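Local coordinates for protein tRNA-splicing ligase RtcB (Thermus thermophilus, PDB 2EPG) that probably joins RNA ends with 2',3'-cyclic phosphate or 3'-phosphate termini to 5'-hydroxyl ends, using GTP and manganese, at residues 64-67 / 68-72; 259-262 / 263-267. All coordinates share one frame; numbering follows the deposited sequence.

Contact 1. Residues 64-67 / 68-72; sequences PGIV and EPALA
I66 and A70 meet across a turn that leads from a loop into strand 70-73. The touch is apolar: CD1 of I66 lies 3.8 Å from CB of A70. I66 reaches it with CG1 anti to the backbone N (chi1 -179°), which carries the chain toward A70. The peptide bond between E68 and P69 is cis. The chain bends at this bond, and one water bridges the carbonyls of V67 and P69. That water donates to O of V67 at 2.7 Å and to O of P69 at 2.9 Å. No direct hydrogen bond joins the two segments, so the water is the polar link across the bend. Further out, V60 and L57 of helix 52-60 pack on I66 and A70 respectively. OE2 of the E68 carboxylate accepts a hydrogen bond from the backbone N of D33, and the backbone O of E68 takes one from NH2 of R348. V67 pairs through its backbone with A89, and A70 with D33 and V35. Both protons of the water are thus spent on carbonyls of the bend, while the I66-A70 touch brings together apolar groups that need no such partner.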
loop_
_atom_site.group_PDB
_atom_site.type_symbol
_atom_site.label_atom_id
_atom_site.label_comp_id
_atom_site.label_asym_id
_atom_site.label_seq_id
_atom_site.Cartn_x
_atom_site.Cartn_y
_atom_site.Cartn_z
ATOM N N PRO A 64 22.607 -6.327 -7.588
ATOM C CA PRO A 64 23.071 -5.626 -8.796
ATOM C C PRO A 64 22.208 -4.456 -9.249
ATOM O O PRO A 64 20.983 -4.546 -9.259
ATOM C CB PRO A 64 23.105 -6.735 -9.856
ATOM C CG PRO A 64 23.176 -7.995 -9.068
ATOM C CD PRO A 64 22.258 -7.720 -7.915
ATOM N N GLY A 65 22.863 -3.364 -9.640
ATOM C CA GLY A 65 22.147 -2.190 -10.113
ATOM C C GLY A 65 21.333 -1.449 -9.066
ATOM O O GLY A 65 20.482 -0.622 -9.409
ATOM N N ILE A 66 21.556 -1.731 -7.787
ATOM C CA ILE A 66 20.789 -1.011 -6.787
ATOM C C ILE A 66 21.238 0.447 -6.795
ATOM O O ILE A 66 22.405 0.732 -7.017
ATOM C CB ILE A 66 20.969 -1.593 -5.378
ATOM C CG1 ILE A 66 20.111 -0.794 -4.394
ATOM C CG2 ILE A 66 22.446 -1.581 -4.972
ATOM C CD1 ILE A 66 19.697 -1.573 -3.208
ATOM N N VAL A 67 20.292 1.354 -6.579
ATOM C CA VAL A 67 20.578 2.786 -6.549
ATOM C C VAL A 67 20.719 3.200 -5.083
ATOM O O VAL A 67 19.892 2.837 -4.239
ATOM C CB VAL A 67 19.434 3.590 -7.230
ATOM C CG1 VAL A 67 19.723 5.107 -7.188
ATOM C CG2 VAL A 67 19.265 3.118 -8.688
ATOM N N GLU A 68 21.779 3.940 -4.772
ATOM C CA GLU A 68 22.007 4.378 -3.403
ATOM C C GLU A 68 20.960 5.403 -2.962
ATOM O O GLU A 68 20.656 6.345 -3.697
ATOM C CB GLU A 68 23.409 4.991 -3.277
ATOM C CG GLU A 68 23.820 5.303 -1.847
ATOM C CD GLU A 68 25.322 5.538 -1.731
ATOM O OE1 GLU A 68 25.788 6.644 -2.090
ATOM O OE2 GLU A 68 26.037 4.606 -1.302
ATOM N N PRO A 69 20.394 5.233 -1.749
ATOM C CA PRO A 69 20.704 4.139 -0.828
ATOM C C PRO A 69 19.539 3.165 -0.731
ATOM O O PRO A 69 18.423 3.489 -1.132
ATOM C CB PRO A 69 20.887 4.862 0.491
ATOM C CG PRO A 69 19.707 5.846 0.442
ATOM C CD PRO A 69 19.741 6.347 -1.030
ATOM N N ALA A 70 19.804 1.976 -0.194
ATOM C CA ALA A 70 18.746 1.003 0.032
ATOM C C ALA A 70 18.090 1.621 1.270
ATOM O O ALA A 70 18.805 2.116 2.145
ATOM C CB ALA A 70 19.341 -0.386 0.361
ATOM N N LEU A 71 16.759 1.589 1.354
ATOM C CA LEU A 71 16.050 2.219 2.468
ATOM C C LEU A 71 15.063 1.374 3.243
ATOM O O LEU A 71 14.526 0.384 2.745
ATOM C CB LEU A 71 15.274 3.443 1.970
ATOM C CG LEU A 71 16.039 4.647 1.438
ATOM C CD1 LEU A 71 15.377 5.138 0.170
ATOM C CD2 LEU A 71 16.080 5.741 2.512
ATOM N N ALA A 72 14.791 1.823 4.462
ATOM C CA ALA A 72 13.830 1.169 5.344
ATOM C C ALA A 72 13.121 2.232 6.183
ATOM O O ALA A 72 13.769 3.142 6.713
ATOM C CB ALA A 72 14.525 0.174 6.257
HETATM O O HOH W 1 17.584 1.780 -3.354
#

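Contact 2. Residues 259-262 / 263-267; sequences DYVE and RFLKV
Y260 and F264 sit one turn apart near the C-terminal end of the alpha-helix 250-265. CE1 of F264 comes to the edge of the Y260 ring, near its plane, 3.8 Å from CD2. F264 has CG anti to its carbonyl carbon (chi1 -82°), which lays the start of the ring against the Y260 carbonyl, with CG of F264 3.2 Å from O of Y260. CB of Y260 lies over one face of the F264 ring, offset toward the rim. P100 also touches F264. An alanine in place of this phenylalanine is likely to leave the edge of the Y260 ring without its neighbour and open a gap beside P100. R263 runs alongside Y260 and points the same way, its chain extended from CG to NE. Its NH2 is 3.6 Å from CE2 of Y260, with ring and guanidinium planes 35° apart. D292 of helix 288-321 forms a salt bridge with this NH2. The Y260 hydroxyl is hydrogen-bonded to O of K194, so both side chains are held at their far ends. V261 and L265 also lie side by side, with CG1 of V261 3.8 Å from CD1 of L265. Under these side chains run backbone bonds from R263, F264, L265 and K266 to the carbonyls four residues back. K266 is the first residue to leave helical angles, yet its N still donates to O of E262 at 3.1 Å, with an N-H...O angle of 159°.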
loop_
_atom_site.group_PDB
_atom_site.type_symbol
_atom_site.label_atom_id
_atom_site.label_comp_id
_atom_site.label_asym_id
_atom_site.label_seq_id
_atom_site.Cartn_x
_atom_site.Cartn_y
_atom_site.Cartn_z
ATOM N N ASP A 259 4.914 -18.318 -7.985
ATOM C CA ASP A 259 5.275 -18.802 -9.316
ATOM C C ASP A 259 6.623 -18.259 -9.763
ATOM O O ASP A 259 7.453 -18.996 -10.293
ATOM C CB ASP A 259 4.226 -18.379 -10.349
ATOM C CG ASP A 259 2.878 -19.059 -10.153
ATOM O OD1 ASP A 259 1.892 -18.588 -10.759
ATOM O OD2 ASP A 259 2.799 -20.062 -9.411
ATOM N N TYR A 260 6.848 -16.966 -9.550
ATOM C CA TYR A 260 8.095 -16.357 -9.991
ATOM C C TYR A 260 9.299 -16.499 -9.086
ATOM O O TYR A 260 10.422 -16.509 -9.572
ATOM C CB TYR A 260 7.862 -14.891 -10.367
ATOM C CG TYR A 260 7.162 -14.772 -11.709
ATOM C CD1 TYR A 260 5.773 -14.701 -11.788
ATOM C CD2 TYR A 260 7.892 -14.828 -12.899
ATOM C CE1 TYR A 260 5.122 -14.693 -13.020
ATOM C CE2 TYR A 260 7.260 -14.824 -14.139
ATOM C CZ TYR A 260 5.876 -14.759 -14.189
ATOM O OH TYR A 260 5.253 -14.772 -15.404
ATOM N N VAL A 261 9.088 -16.606 -7.779
ATOM C CA VAL A 261 10.224 -16.792 -6.891
ATOM C C VAL A 261 10.905 -18.088 -7.334
ATOM O O VAL A 261 12.115 -18.107 -7.586
ATOM C CB VAL A 261 9.809 -16.956 -5.406
ATOM C CG1 VAL A 261 10.989 -17.487 -4.601
ATOM C CG2 VAL A 261 9.358 -15.623 -4.831
ATOM N N GLU A 262 10.125 -19.165 -7.439
ATOM C CA GLU A 262 10.695 -20.447 -7.836
ATOM C C GLU A 262 11.225 -20.430 -9.257
ATOM O O GLU A 262 12.237 -21.059 -9.545
ATOM C CB GLU A 262 9.692 -21.598 -7.633
ATOM C CG GLU A 262 8.252 -21.311 -7.994
ATOM C CD GLU A 262 7.315 -22.440 -7.553
ATOM O OE1 GLU A 262 7.171 -22.662 -6.324
ATOM O OE2 GLU A 262 6.726 -23.109 -8.435
ATOM N N ARG A 263 10.567 -19.696 -10.147
ATOM C CA ARG A 263 11.056 -19.613 -11.509
ATOM C C ARG A 263 12.388 -18.848 -11.498
ATOM O O ARG A 263 13.307 -19.192 -12.238
ATOM C CB ARG A 263 10.037 -18.910 -12.412
ATOM C CG ARG A 263 10.502 -18.817 -13.862
ATOM C CD ARG A 263 9.457 -18.248 -14.816
ATOM N NE ARG A 263 10.034 -18.115 -16.156
ATOM C CZ ARG A 263 9.511 -17.400 -17.148
ATOM N NH1 ARG A 263 10.133 -17.356 -18.318
ATOM N NH2 ARG A 263 8.378 -16.732 -16.978
ATOM N N PHE A 264 12.492 -17.825 -10.646
ATOM C CA PHE A 264 13.721 -17.017 -10.528
ATOM C C PHE A 264 14.862 -17.785 -9.869
ATOM O O PHE A 264 16.036 -17.509 -10.115
ATOM C CB PHE A 264 13.472 -15.745 -9.702
ATOM C CG PHE A 264 12.854 -14.611 -10.474
ATOM C CD1 PHE A 264 12.160 -14.843 -11.663
ATOM C CD2 PHE A 264 12.917 -13.310 -9.979
ATOM C CE1 PHE A 264 11.533 -13.793 -12.348
ATOM C CE2 PHE A 264 12.291 -12.252 -10.657
ATOM C CZ PHE A 264 11.598 -12.493 -11.839
ATOM N N LEU A 265 14.518 -18.731 -9.006
ATOM C CA LEU A 265 15.537 -19.516 -8.336
ATOM C C LEU A 265 16.163 -20.488 -9.333
ATOM O O LEU A 265 17.385 -20.647 -9.377
ATOM C CB LEU A 265 14.920 -20.284 -7.164
ATOM C CG LEU A 265 14.520 -19.450 -5.939
ATOM C CD1 LEU A 265 13.585 -20.261 -5.044
ATOM C CD2 LEU A 265 15.775 -19.015 -5.181
ATOM N N LYS A 266 15.316 -21.104 -10.154
ATOM C CA LYS A 266 15.765 -22.089 -11.132
ATOM C C LYS A 266 16.295 -21.504 -12.434
ATOM O O LYS A 266 16.246 -22.159 -13.472
ATOM C CB LYS A 266 14.626 -23.065 -11.439
ATOM C CG LYS A 266 15.095 -24.459 -11.851
ATOM C CD LYS A 266 13.948 -25.466 -11.807
ATOM C CE LYS A 266 14.458 -26.908 -11.791
ATOM N NZ LYS A 266 15.246 -27.255 -13.005
ATOM N N VAL A 267 16.804 -20.277 -12.383
ATOM C CA VAL A 267 17.347 -19.639 -13.575
ATOM C C VAL A 267 18.410 -18.638 -13.152
ATOM O O VAL A 267 19.060 -18.014 -13.991
ATOM C CB VAL A 267 16.237 -18.914 -14.384
ATOM C CG1 VAL A 267 15.888 -17.570 -13.735
ATOM C CG2 VAL A 267 16.681 -18.725 -15.817
#

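Overall arrangement
Both contacts are local, and they follow in series: neither nests in the other nor crosses it. From the N terminus the chain passes strand 34-37 and helix 52-60, then reaches contact 1. This closes a short turn before strand 70-73, which pairs with strands 34-37 and 86-90. The chain then runs through strands 110-119, 216-225 and 240-247 to helix 250-265. Contact 2 closes single helical turns near the end of that helix and packs partly on helix 288-321, through Y260 and R263. The two centres are 22 Å apart, and the nearest atoms about 11 Å, without touching. Contact 1 thus joins the loop after helix 52-60 to strand 70-73. Both lie away from the predicted manganese and GMP sites.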